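Local coordinates for signal transduction histidine-protein kinase/phosphatase MprB (Mycobacterium hassiacum, PDB 6BLK), which probably uses ATP to phosphorylate a protein histidine as the sensor kinase and phosphatase of a two-component regulatory system, and whose catalytic, ATP-binding domain makes up this chain, at residues L55-A58 against A59-P63; H97-E101 against R102-S106; V9-T12 against E13-D16; K123-V126 against L127-G130; I91-Q94 against E95-L98. One frame throughout, in Å; residues are numbered along the deposited sequence.

All five contacts are local, each within one continuous run of the ATP-binding (HATPase) domain. Contact 1, at the C-terminal end of helix 44-60, and contact 2, in the segment that precedes helix 118-128, both touch the nucleotide, yet their nearest atoms stay about 7 Å apart, with ATP between them. Contact 5 leads straight into contact 2, sharing His97 and Leu98, and joins it again through Glu95 OE1 and Ser106 OG, 2.7 Å apart; Ile91 touches ATP. Contact 4 closes helix 118-128 and meets contact 2 where Phe100 CB packs on Lys123 CD at 3.8 Å. Contact 3 starts helix 11-25, its centre about 20 Å from that of contact 1, away from the site.

Contact 1. Residues L55-A58 against A59-P63. With MG (magnesium ion), chain F; ATP (adenosine-5'-triphosphate), chain E.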
# COMPACT_ATOMS: atom_id res chain seq x y z
N LEU A 55 2.31 -3.83 0.33
CA LEU A 55 2.57 -4.74 1.44
C LEU A 55 3.96 -5.33 1.35
O LEU A 55 4.62 -5.52 2.37
CB LEU A 55 1.55 -5.86 1.48
CG LEU A 55 0.13 -5.45 1.88
CD1 LEU A 55 -0.77 -6.65 1.71
CD2 LEU A 55 0.06 -4.92 3.31
N ASP A 56 4.42 -5.63 0.13
CA ASP A 56 5.75 -6.21 -0.03
C ASP A 56 6.82 -5.24 0.45
O ASP A 56 7.77 -5.66 1.13
CB ASP A 56 5.99 -6.60 -1.48
CG ASP A 56 7.28 -7.35 -1.66
OD1 ASP A 56 7.37 -8.45 -1.09
OD2 ASP A 56 8.17 -6.82 -2.36
N ASN A 57 6.70 -3.94 0.13
CA ASN A 57 7.65 -2.95 0.62
C ASN A 57 7.59 -2.84 2.12
O ASN A 57 8.63 -2.77 2.80
CB ASN A 57 7.40 -1.57 0.00
CG ASN A 57 7.65 -1.53 -1.48
OD1 ASN A 57 8.40 -2.36 -2.02
ND2 ASN A 57 7.03 -0.56 -2.15
N ALA A 58 6.38 -2.86 2.67
CA ALA A 58 6.25 -2.73 4.11
C ALA A 58 6.96 -3.88 4.79
O ALA A 58 7.64 -3.68 5.81
CB ALA A 58 4.76 -2.70 4.50
N ALA A 59 6.84 -5.08 4.24
CA ALA A 59 7.51 -6.24 4.82
C ALA A 59 9.02 -6.16 4.64
O ALA A 59 9.78 -6.43 5.57
CB ALA A 59 6.98 -7.54 4.22
N LYS A 60 9.47 -5.75 3.45
CA LYS A 60 10.91 -5.80 3.15
C LYS A 60 11.69 -4.99 4.16
O LYS A 60 12.74 -5.44 4.67
CB LYS A 60 11.19 -5.27 1.73
CG LYS A 60 10.93 -6.29 0.65
CD LYS A 60 10.95 -5.64 -0.74
CE LYS A 60 12.32 -5.16 -1.13
NZ LYS A 60 12.38 -4.50 -2.50
N TRP A 61 11.20 -3.80 4.47
CA TRP A 61 11.90 -2.86 5.33
C TRP A 61 11.36 -2.85 6.76
O TRP A 61 11.70 -1.96 7.53
CB TRP A 61 11.89 -1.47 4.69
CG TRP A 61 12.84 -1.43 3.50
CD1 TRP A 61 14.20 -1.36 3.56
CD2 TRP A 61 12.50 -1.48 2.10
NE1 TRP A 61 14.73 -1.37 2.29
CE2 TRP A 61 13.71 -1.43 1.38
CE3 TRP A 61 11.29 -1.55 1.40
CZ2 TRP A 61 13.74 -1.48 -0.01
CZ3 TRP A 61 11.33 -1.59 0.02
CH2 TRP A 61 12.54 -1.55 -0.67
N SER A 62 10.56 -3.81 7.12
CA SER A 62 10.13 -4.02 8.51
C SER A 62 11.27 -4.61 9.32
O SER A 62 11.89 -5.58 8.87
CB SER A 62 8.98 -4.98 8.60
OG SER A 62 7.73 -4.37 8.34
N PRO A 63 11.49 -4.12 10.54
CA PRO A 63 12.42 -4.81 11.43
C PRO A 63 11.91 -6.18 11.82
O PRO A 63 10.73 -6.50 11.66
CB PRO A 63 12.52 -3.86 12.63
CG PRO A 63 11.23 -3.16 12.68
CD PRO A 63 10.81 -3.00 11.22
MG MG F . 8.84 -2.67 -4.06
PG ATP E . 10.34 -3.61 -6.80
O1G ATP E . 9.18 -3.10 -5.97
O2G ATP E . 10.39 -3.21 -8.29
O3G ATP E . 10.68 -5.07 -6.57
PB ATP E . 11.69 -1.77 -4.96
O1B ATP E . 13.14 -1.38 -4.78
O2B ATP E . 10.93 -2.47 -3.88
O3B ATP E . 11.64 -2.82 -6.22
PA ATP E . 9.55 0.24 -5.02
O1A ATP E . 9.03 1.05 -6.20
O2A ATP E . 8.61 -0.75 -4.38
O3A ATP E . 10.92 -0.47 -5.57
O5' ATP E . 10.15 1.25 -3.99
C5' ATP E . 11.08 2.24 -4.40
C4' ATP E . 12.07 2.48 -3.26
O4' ATP E . 11.37 3.21 -2.25
C3' ATP E . 12.66 1.25 -2.56
O3' ATP E . 13.83 0.74 -3.23
C2' ATP E . 12.98 1.83 -1.20
O2' ATP E . 14.20 2.60 -1.22
C1' ATP E . 11.86 2.82 -0.98
N9 ATP E . 10.71 2.26 -0.23
C8 ATP E . 9.48 1.88 -0.72
N7 ATP E . 8.68 1.46 0.29
C5 ATP E . 9.41 1.57 1.43
C6 ATP E . 9.12 1.33 2.82
N6 ATP E . 7.92 0.82 3.16
N1 ATP E . 10.08 1.57 3.71
C2 ATP E . 11.28 2.06 3.34
N3 ATP E . 11.61 2.33 2.08
C4 ATP E . 10.71 2.12 1.09
O HOH W 1 9.28 -4.80 -3.47
O HOH W 2 6.80 -3.09 -4.34
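The indole of Trp61 lies between the nucleotide and its own neighbour: ATP N3 sits 3.8 Å above one face, Lys60 CB covers the opposite face toward the rim, and Asn57 CB meets the ring edge in plane. This is the N box of the histidine-kinase (Bergerat) ATP-binding fold, the last turn of helix 44-60. Asn57 works with both ends of its amide. OD1 binds magnesium at 2.1 Å, alongside one oxygen from each ATP phosphate and two waters, while ND2 donates to ATP O2A at 2.7 Å; metal and phosphate together fix which way the amide is flipped. CG stands anti to the carbonyl carbon (chi1 -66°), which turns the amide off the helix toward magnesium and the phosphates. One turn on, Lys60 bends at chi3 and its NZ reaches ATP O2B at 2.9 Å. Its CD passes 3.4 Å from Asp56 OD2, and that oxygen accepts a bond from a metal-bound water, which places Asp56 in the second shell of the metal. Trp61 NE1 is held by Arg110 O. The helix ends here: Trp61 N still bonds to Asn57 O, and Ser62 adds a side-chain bond, its OG donating to Ala58 O at 2.6 Å.

Contact 2. Residues H97-E101 against R102-S106; sequences HLVFE and RFFRS. With ATP (adenosine-5'-triphosphate), chain E.
Leu98 and Phe104 meet at a slant, Leu98 CB lying 3.3 Å from CD1 of the ring, with its CD1 methyl beside the same ring carbon. The Leu98-Val99 peptide runs over one face of the phenyl group near its rim, and Ser106 N lies over the opposite face. Val99 comes in at another corner, its CG2 reaching ring atom CE2 at 3.7 Å. Phe104 has CG turned away from its own backbone N (chi1 169°), which folds the ring back over residues 98 and 99 and brings CD2 to 3.4 Å from the ribose oxygen O4' of ATP. Two type II turns, Leu98-Glu101 and Glu101-Phe104, share Glu101 and make this return possible; Phe100 and Phe103 take the positive phi each turn needs. A weak 3.3 Å bond from Phe104 N to Glu101 O closes the second turn. Beyond the ring the backbone reaches the sugar, Ser106 N donating to ATP O2' at 2.8 Å. The Arg105 guanidinium is held by Ser111, Met112 and Gly114. A run of Glu-Arg-Phe-Phe-Arg lying beside a bound nucleotide is the F box of histidine kinases, here forming part of the ribose side of the ATP pocket.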
# COMPACT_ATOMS: atom_id res chain seq x y z
N HIS A 97 8.80 13.10 -3.24
CA HIS A 97 8.45 13.41 -4.62
C HIS A 97 9.12 12.48 -5.64
O HIS A 97 8.82 12.56 -6.85
CB HIS A 97 8.84 14.87 -4.95
CG HIS A 97 10.32 15.10 -4.95
ND1 HIS A 97 11.14 14.69 -5.97
CD2 HIS A 97 11.12 15.68 -4.03
CE1 HIS A 97 12.39 15.01 -5.69
NE2 HIS A 97 12.41 15.62 -4.51
N LEU A 98 10.06 11.64 -5.23
CA LEU A 98 10.55 10.58 -6.10
C LEU A 98 9.81 9.28 -5.88
O LEU A 98 9.90 8.37 -6.71
CB LEU A 98 12.05 10.33 -5.87
CG LEU A 98 13.10 11.29 -6.46
CD1 LEU A 98 14.53 10.94 -5.99
CD2 LEU A 98 13.02 11.28 -7.98
N VAL A 99 9.06 9.18 -4.79
CA VAL A 99 8.30 7.98 -4.53
C VAL A 99 7.21 7.90 -5.59
O VAL A 99 6.56 8.91 -5.92
CB VAL A 99 7.73 7.99 -3.10
CG1 VAL A 99 6.89 6.73 -2.82
CG2 VAL A 99 8.82 8.07 -2.09
N PHE A 100 7.00 6.71 -6.12
CA PHE A 100 6.08 6.35 -7.17
C PHE A 100 6.72 6.59 -8.55
O PHE A 100 6.11 6.20 -9.53
CB PHE A 100 4.71 7.07 -7.06
CG PHE A 100 4.07 6.96 -5.71
CD1 PHE A 100 3.65 5.73 -5.24
CD2 PHE A 100 3.92 8.06 -4.89
CE1 PHE A 100 3.08 5.60 -3.99
CE2 PHE A 100 3.34 7.94 -3.64
CZ PHE A 100 2.93 6.70 -3.19
N GLU A 101 7.93 7.14 -8.65
CA GLU A 101 8.65 7.20 -9.92
C GLU A 101 9.51 5.97 -10.11
O GLU A 101 10.17 5.51 -9.17
CB GLU A 101 9.53 8.44 -10.00
CG GLU A 101 8.79 9.74 -10.21
CD GLU A 101 8.76 10.16 -11.66
OE1 GLU A 101 9.82 10.08 -12.34
OE2 GLU A 101 7.67 10.57 -12.13
N ARG A 102 9.56 5.46 -11.34
CA ARG A 102 10.42 4.32 -11.63
C ARG A 102 11.87 4.62 -11.26
O ARG A 102 12.40 5.70 -11.53
CB ARG A 102 10.35 3.93 -13.11
CG ARG A 102 9.05 3.20 -13.47
CD ARG A 102 9.01 2.80 -14.94
NE ARG A 102 9.22 3.99 -15.74
CZ ARG A 102 8.24 4.82 -16.10
NH1 ARG A 102 6.98 4.56 -15.76
NH2 ARG A 102 8.53 5.91 -16.78
N PHE A 103 12.49 3.62 -10.63
CA PHE A 103 13.91 3.57 -10.34
C PHE A 103 14.30 4.46 -9.17
O PHE A 103 15.49 4.72 -8.94
CB PHE A 103 14.73 3.91 -11.60
CG PHE A 103 14.26 3.17 -12.82
CD1 PHE A 103 14.04 1.80 -12.78
CD2 PHE A 103 13.99 3.84 -13.98
CE1 PHE A 103 13.59 1.14 -13.90
CE2 PHE A 103 13.50 3.18 -15.10
CZ PHE A 103 13.30 1.84 -15.06
N PHE A 104 13.34 4.92 -8.39
CA PHE A 104 13.65 5.55 -7.11
C PHE A 104 14.21 4.53 -6.12
O PHE A 104 13.76 3.39 -6.06
CB PHE A 104 12.41 6.21 -6.52
CG PHE A 104 12.60 6.64 -5.09
CD1 PHE A 104 13.54 7.62 -4.77
CD2 PHE A 104 11.87 6.06 -4.07
CE1 PHE A 104 13.73 8.01 -3.47
CE2 PHE A 104 12.06 6.46 -2.77
CZ PHE A 104 12.99 7.44 -2.47
N ARG A 105 15.24 4.96 -5.38
CA ARG A 105 15.85 4.16 -4.32
C ARG A 105 16.19 5.11 -3.18
O ARG A 105 16.97 6.05 -3.38
CB ARG A 105 17.10 3.45 -4.85
CG ARG A 105 17.45 2.15 -4.19
CD ARG A 105 18.51 1.43 -5.01
NE ARG A 105 18.92 0.19 -4.36
CZ ARG A 105 18.46 -1.02 -4.64
NH1 ARG A 105 17.54 -1.22 -5.58
NH2 ARG A 105 18.94 -2.07 -3.98
N SER A 106 15.61 4.88 -2.00
CA SER A 106 15.87 5.72 -0.84
C SER A 106 17.24 5.42 -0.20
O SER A 106 17.57 4.27 0.06
CB SER A 106 14.77 5.51 0.20
OG SER A 106 14.98 6.34 1.34
PG ATP E . 10.34 -3.61 -6.80
O1G ATP E . 9.18 -3.10 -5.97
O2G ATP E . 10.39 -3.21 -8.29
O3G ATP E . 10.68 -5.07 -6.57
PB ATP E . 11.69 -1.77 -4.96
O1B ATP E . 13.14 -1.38 -4.78
O2B ATP E . 10.93 -2.47 -3.88
O3B ATP E . 11.64 -2.82 -6.22
PA ATP E . 9.55 0.24 -5.02
O1A ATP E . 9.03 1.05 -6.20
O2A ATP E . 8.61 -0.75 -4.38
O3A ATP E . 10.92 -0.47 -5.57
O5' ATP E . 10.15 1.25 -3.99
C5' ATP E . 11.08 2.24 -4.40
C4' ATP E . 12.07 2.48 -3.26
O4' ATP E . 11.37 3.21 -2.25
C3' ATP E . 12.66 1.25 -2.56
O3' ATP E . 13.83 0.74 -3.23
C2' ATP E . 12.98 1.83 -1.20
O2' ATP E . 14.20 2.60 -1.22
C1' ATP E . 11.86 2.82 -0.98
N9 ATP E . 10.71 2.26 -0.23
C8 ATP E . 9.48 1.88 -0.72
N7 ATP E . 8.68 1.46 0.29
C5 ATP E . 9.41 1.57 1.43
C6 ATP E . 9.12 1.33 2.82
N6 ATP E . 7.92 0.82 3.16
N1 ATP E . 10.08 1.57 3.71
C2 ATP E . 11.28 2.06 3.34
N3 ATP E . 11.61 2.33 2.08
C4 ATP E . 10.71 2.12 1.09
O HOH W 3 11.86 7.63 -13.54

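Contact 3. Residues V9-T12 against E13-D16; sequences VDMT and EVID
Asp10 and Glu13 meet where strand 7-10 turns into helix 11-25, and the polar contacts come first. Asp10 is the N-cap: with CG anti to the backbone N (chi1 179°), its carboxylate swings over the first turn, and OD1 accepts from Thr12 N at 2.9 Å and from Glu13 N at 3.4 Å. Both bonds are weak, but together they serve two amides at the start of the helix, and the helix end would be expected to stabilise the negative charge. The regular backbone bonds begin at once, Val14 N to Asp10 O at 3.1 Å, followed by Ile15 N to Met11 O and Asp16 N to Thr12 O.

Two like charges also come near each other and would probably repel: Asp10 OD2 and Glu13 OE2 are 4.5 Å apart, their carboxylate planes almost perpendicular (82°). The Glu13 chain bends at chi2, and what touches Asp10 is its methylene: CG lies 3.5 Å from Asp10 OD2.

The apolar contacts are with residues facing the sheet and helix 44-60. Val9 CG1 packs on Val14 CG2 at 3.5 Å, a methyl-to-methyl contact that spans the capping residue. Met11 curls forward, placing CE 4.2 Å from Val14 CG1, with Ile15 CG1 a little farther off. Around them, Met11 and Ile15 rest on strands 30-40 and 67-76, and Val9 and Met11 touch Leu47. The Val9-Val14 pair, N' to N4 around the N-cap Asp10, is a hydrophobic staple, and here it helps start the first helix of the domain's alpha/beta sandwich.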
# COMPACT_ATOMS: atom_id res chain seq x y z
N VAL A 9 -15.52 -4.89 -7.20
CA VAL A 9 -14.35 -5.47 -6.52
C VAL A 9 -14.53 -5.33 -5.01
O VAL A 9 -14.64 -4.21 -4.49
CB VAL A 9 -13.03 -4.80 -6.97
CG1 VAL A 9 -11.88 -5.39 -6.22
CG2 VAL A 9 -12.80 -4.98 -8.46
N ASP A 10 -14.52 -6.46 -4.30
CA ASP A 10 -14.59 -6.49 -2.84
C ASP A 10 -13.20 -6.27 -2.26
O ASP A 10 -12.32 -7.12 -2.38
CB ASP A 10 -15.18 -7.85 -2.43
CG ASP A 10 -15.30 -8.04 -0.95
OD1 ASP A 10 -14.68 -7.31 -0.18
OD2 ASP A 10 -16.03 -8.99 -0.57
N MET A 11 -12.96 -5.11 -1.64
CA MET A 11 -11.62 -4.79 -1.21
C MET A 11 -11.18 -5.64 -0.02
O MET A 11 -9.98 -5.82 0.18
CB MET A 11 -11.48 -3.31 -0.84
CG MET A 11 -11.49 -2.36 -2.04
SD MET A 11 -10.14 -2.69 -3.23
CE MET A 11 -8.68 -2.48 -2.28
N THR A 12 -12.14 -6.20 0.73
CA THR A 12 -11.77 -7.11 1.80
C THR A 12 -11.11 -8.35 1.23
O THR A 12 -10.11 -8.84 1.77
CB THR A 12 -12.99 -7.48 2.63
OG1 THR A 12 -13.61 -6.30 3.16
CG2 THR A 12 -12.59 -8.41 3.77
N GLU A 13 -11.64 -8.87 0.12
CA GLU A 13 -11.03 -10.05 -0.46
C GLU A 13 -9.69 -9.72 -1.11
O GLU A 13 -8.74 -10.50 -0.99
CB GLU A 13 -11.98 -10.69 -1.47
CG GLU A 13 -13.32 -11.15 -0.91
CD GLU A 13 -13.40 -12.65 -0.71
OE1 GLU A 13 -12.33 -13.29 -0.58
OE2 GLU A 13 -14.53 -13.19 -0.70
N VAL A 14 -9.59 -8.56 -1.77
CA VAL A 14 -8.34 -8.15 -2.39
C VAL A 14 -7.24 -8.07 -1.34
O VAL A 14 -6.13 -8.60 -1.53
CB VAL A 14 -8.52 -6.81 -3.12
CG1 VAL A 14 -7.19 -6.23 -3.52
CG2 VAL A 14 -9.40 -7.03 -4.32
N ILE A 15 -7.52 -7.42 -0.22
CA ILE A 15 -6.52 -7.27 0.82
C ILE A 15 -6.19 -8.61 1.45
O ILE A 15 -5.02 -8.91 1.70
CB ILE A 15 -6.99 -6.24 1.85
CG1 ILE A 15 -7.14 -4.88 1.17
CG2 ILE A 15 -6.03 -6.20 3.01
CD1 ILE A 15 -7.91 -3.87 1.99
N ASP A 16 -7.20 -9.46 1.68
CA ASP A 16 -6.94 -10.77 2.29
C ASP A 16 -6.05 -11.63 1.40
O ASP A 16 -5.14 -12.31 1.89
CB ASP A 16 -8.25 -11.48 2.58
CG ASP A 16 -8.05 -12.87 3.19
OD1 ASP A 16 -6.91 -13.19 3.60
OD2 ASP A 16 -9.02 -13.65 3.26

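Contact 4. Residues K123-V126 against L127-G130; sequences KQVV and LKHG
Lys123 opens the walk against Leu127, one turn further along helix 118-128. Its chain runs outward with CG anti to the backbone N (chi1 179°) and bends only at the end; CG and CE each come within 3.9 Å of the Leu127 CD1 methyl, so the aliphatic part does the touching. The backbones are tied by Leu127 N to Lys123 O at 2.9 Å. Gln124 contributes its carbonyl, which takes Lys128 N at 2.8 Å. Val125 has the most to do. Its oxygen accepts twice from His129, from the backbone N at 3.1 Å and from ring ND1 at 2.8 Å, and the two donors approach from opposite faces of the carbonyl plane. The ND1 bond is nearly straight (164°) and lies in the imidazole plane, so the ring is pinned edge-on. Its far nitrogen, NE2, pairs with Asp43 N, which suits a neutral ring with the proton on ND1. Val125 CG1 lies alongside that imidazole and also meets Lys128 CE at 4.0 Å, the lysine chain running the same way as the valine. Val126 ends the segment by offering its carbonyl to His129 N, a weak bond, and to Gly131 N. With Gly130 at positive phi and its N bonded to Leu127 O at 3.0 Å, this is a Schellman motif, the C-terminal end of the helix that follows the nucleotide-binding glycine-rich segment.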
# COMPACT_ATOMS: atom_id res chain seq x y z
N LYS A 123 0.93 3.56 -8.41
CA LYS A 123 0.40 4.85 -8.86
C LYS A 123 -0.45 4.69 -10.11
O LYS A 123 -1.56 5.25 -10.18
CB LYS A 123 1.54 5.84 -9.10
CG LYS A 123 1.06 7.18 -9.57
CD LYS A 123 2.18 8.15 -9.72
CE LYS A 123 1.72 9.48 -10.32
NZ LYS A 123 1.57 10.52 -9.29
N GLN A 124 -0.01 3.89 -11.07
CA GLN A 124 -0.79 3.70 -12.30
C GLN A 124 -2.16 3.08 -12.00
O GLN A 124 -3.22 3.57 -12.45
CB GLN A 124 0.00 2.83 -13.28
CG GLN A 124 -0.71 2.68 -14.65
CD GLN A 124 0.24 2.27 -15.77
OE1 GLN A 124 1.47 2.40 -15.65
NE2 GLN A 124 -0.32 1.76 -16.86
N VAL A 125 -2.16 2.01 -11.21
CA VAL A 125 -3.41 1.33 -10.86
C VAL A 125 -4.33 2.26 -10.10
O VAL A 125 -5.53 2.37 -10.41
CB VAL A 125 -3.10 0.06 -10.06
CG1 VAL A 125 -4.36 -0.51 -9.50
CG2 VAL A 125 -2.42 -0.97 -10.91
N VAL A 126 -3.78 2.98 -9.13
CA VAL A 126 -4.63 3.85 -8.32
C VAL A 126 -5.21 4.95 -9.17
O VAL A 126 -6.41 5.23 -9.10
CB VAL A 126 -3.84 4.38 -7.11
CG1 VAL A 126 -4.62 5.45 -6.41
CG2 VAL A 126 -3.55 3.26 -6.20
N LEU A 127 -4.40 5.57 -10.03
CA LEU A 127 -4.96 6.61 -10.92
C LEU A 127 -5.98 6.03 -11.89
O LEU A 127 -6.98 6.70 -12.20
CB LEU A 127 -3.84 7.33 -11.67
CG LEU A 127 -2.91 8.16 -10.80
CD1 LEU A 127 -1.83 8.79 -11.68
CD2 LEU A 127 -3.61 9.23 -10.05
N LYS A 128 -5.74 4.84 -12.43
CA LYS A 128 -6.70 4.27 -13.37
C LYS A 128 -8.05 4.01 -12.71
O LYS A 128 -9.07 4.02 -13.40
CB LYS A 128 -6.12 3.00 -14.00
CG LYS A 128 -6.52 1.69 -13.36
CD LYS A 128 -5.74 0.51 -13.97
CE LYS A 128 -5.99 -0.78 -13.18
NZ LYS A 128 -5.32 -1.99 -13.70
N HIS A 129 -8.08 3.86 -11.38
CA HIS A 129 -9.30 3.69 -10.60
C HIS A 129 -9.85 4.99 -10.00
O HIS A 129 -10.73 4.94 -9.14
CB HIS A 129 -9.05 2.67 -9.48
CG HIS A 129 -8.95 1.27 -9.96
ND1 HIS A 129 -7.80 0.73 -10.49
CD2 HIS A 129 -9.87 0.28 -9.99
CE1 HIS A 129 -8.01 -0.53 -10.83
NE2 HIS A 129 -9.27 -0.82 -10.56
N GLY A 130 -9.34 6.13 -10.42
CA GLY A 130 -9.77 7.40 -9.93
C GLY A 130 -9.37 7.73 -8.54
O GLY A 130 -10.00 8.59 -7.92

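Contact 5. Residues I91-Q94 against E95-L98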
# COMPACT_ATOMS: atom_id res chain seq x y z
N ILE A 91 10.43 7.18 4.80
CA ILE A 91 10.94 7.92 3.64
C ILE A 91 10.93 9.40 4.00
O ILE A 91 9.86 9.94 4.31
CB ILE A 91 10.10 7.65 2.38
CG1 ILE A 91 10.27 6.18 1.97
CG2 ILE A 91 10.53 8.60 1.24
CD1 ILE A 91 9.32 5.71 0.87
N PRO A 92 12.08 10.08 4.00
CA PRO A 92 12.13 11.45 4.53
C PRO A 92 11.42 12.44 3.62
O PRO A 92 11.20 12.17 2.43
CB PRO A 92 13.64 11.75 4.60
CG PRO A 92 14.23 10.87 3.53
CD PRO A 92 13.38 9.63 3.48
N PRO A 93 11.06 13.63 4.14
CA PRO A 93 10.24 14.56 3.35
C PRO A 93 10.79 14.91 1.99
O PRO A 93 10.00 15.02 1.03
CB PRO A 93 10.17 15.79 4.26
CG PRO A 93 10.38 15.26 5.62
CD PRO A 93 11.32 14.15 5.50
N GLN A 94 12.10 15.11 1.86
CA GLN A 94 12.66 15.61 0.61
C GLN A 94 12.57 14.60 -0.53
O GLN A 94 12.49 15.00 -1.70
CB GLN A 94 14.12 16.05 0.83
CG GLN A 94 15.11 14.96 1.21
CD GLN A 94 15.14 14.64 2.72
OE1 GLN A 94 14.30 15.12 3.50
NE2 GLN A 94 16.12 13.83 3.13
N GLU A 95 12.55 13.31 -0.21
CA GLU A 95 12.44 12.23 -1.20
C GLU A 95 11.00 11.92 -1.58
O GLU A 95 10.79 11.12 -2.50
CB GLU A 95 13.07 10.95 -0.66
CG GLU A 95 14.56 11.01 -0.44
CD GLU A 95 15.16 9.69 -0.04
OE1 GLU A 95 14.42 8.80 0.46
OE2 GLU A 95 16.39 9.52 -0.23
N ARG A 96 10.01 12.46 -0.88
CA ARG A 96 8.66 11.95 -1.06
C ARG A 96 8.11 12.25 -2.45
O ARG A 96 7.10 11.66 -2.82
CB ARG A 96 7.72 12.49 0.03
CG ARG A 96 7.95 11.83 1.38
CD ARG A 96 7.15 12.42 2.45
NE ARG A 96 7.68 11.95 3.71
CZ ARG A 96 7.45 12.54 4.87
NH1 ARG A 96 6.70 13.62 4.94
NH2 ARG A 96 8.03 12.04 5.96
N HIS A 97 8.80 13.10 -3.24
CA HIS A 97 8.45 13.41 -4.62
C HIS A 97 9.12 12.48 -5.64
O HIS A 97 8.82 12.56 -6.85
CB HIS A 97 8.84 14.87 -4.95
CG HIS A 97 10.32 15.10 -4.95
ND1 HIS A 97 11.14 14.69 -5.97
CD2 HIS A 97 11.12 15.68 -4.03
CE1 HIS A 97 12.39 15.01 -5.69
NE2 HIS A 97 12.41 15.62 -4.51
N LEU A 98 10.06 11.64 -5.23
CA LEU A 98 10.55 10.58 -6.10
C LEU A 98 9.81 9.28 -5.88
O LEU A 98 9.90 8.37 -6.71
CB LEU A 98 12.05 10.33 -5.87
CG LEU A 98 13.10 11.29 -6.46
CD1 LEU A 98 14.53 10.94 -5.99
CD2 LEU A 98 13.02 11.28 -7.98
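Ile91 O is gripped twice by the same guanidinium: Arg96 NE donates to it at 3.0 Å and NH2 at 3.2 Å. The grip is side-on, with the carbonyl oxygen at the guanidinium edge and only 9° out of its plane. Ile91 follows the glycines of the G1 box, the Asp-x-Gly-x-Gly motif of histidine-kinase ATP-binding domains, and its side chain touches ATP; the arginine therefore ties the exit of that motif to the short turn beyond it. Arg96 runs extended from CG to NE, alongside Pro93. Pro93 CA stands 3.6 Å over one face of the guanidinium, toward the rim, and the Pro93 ring and the arginine chain point the same way. Tyr137, on strand 132-137, adds a cation-pi contact with Arg96, in addition to the edge-on grip of Ile91 O.

The backbone between them makes a 3-10 turn, with Glu95 N bonding to Pro92 O and Arg96 N to Pro93 O, both at 3.2 Å. In each case the donor sits well above the carbonyl plane, as happens in such a tight turn, and proline, lacking an N-H, fits the first positions well.

Glu95 carries the other side. Its chain crosses Ile91 at about a right angle, Ile91 CG2 lying 3.9 Å from Glu95 CB, and then extends past the Pro92 ring. Its carboxylate is held chiefly by Ser106 OG; since the backbone N of Ser106 bonds to the ribose O2', Glu95 is in effect a second-shell group. On the way, Glu95 OE1 passes 3.3 Å from Pro92 CD.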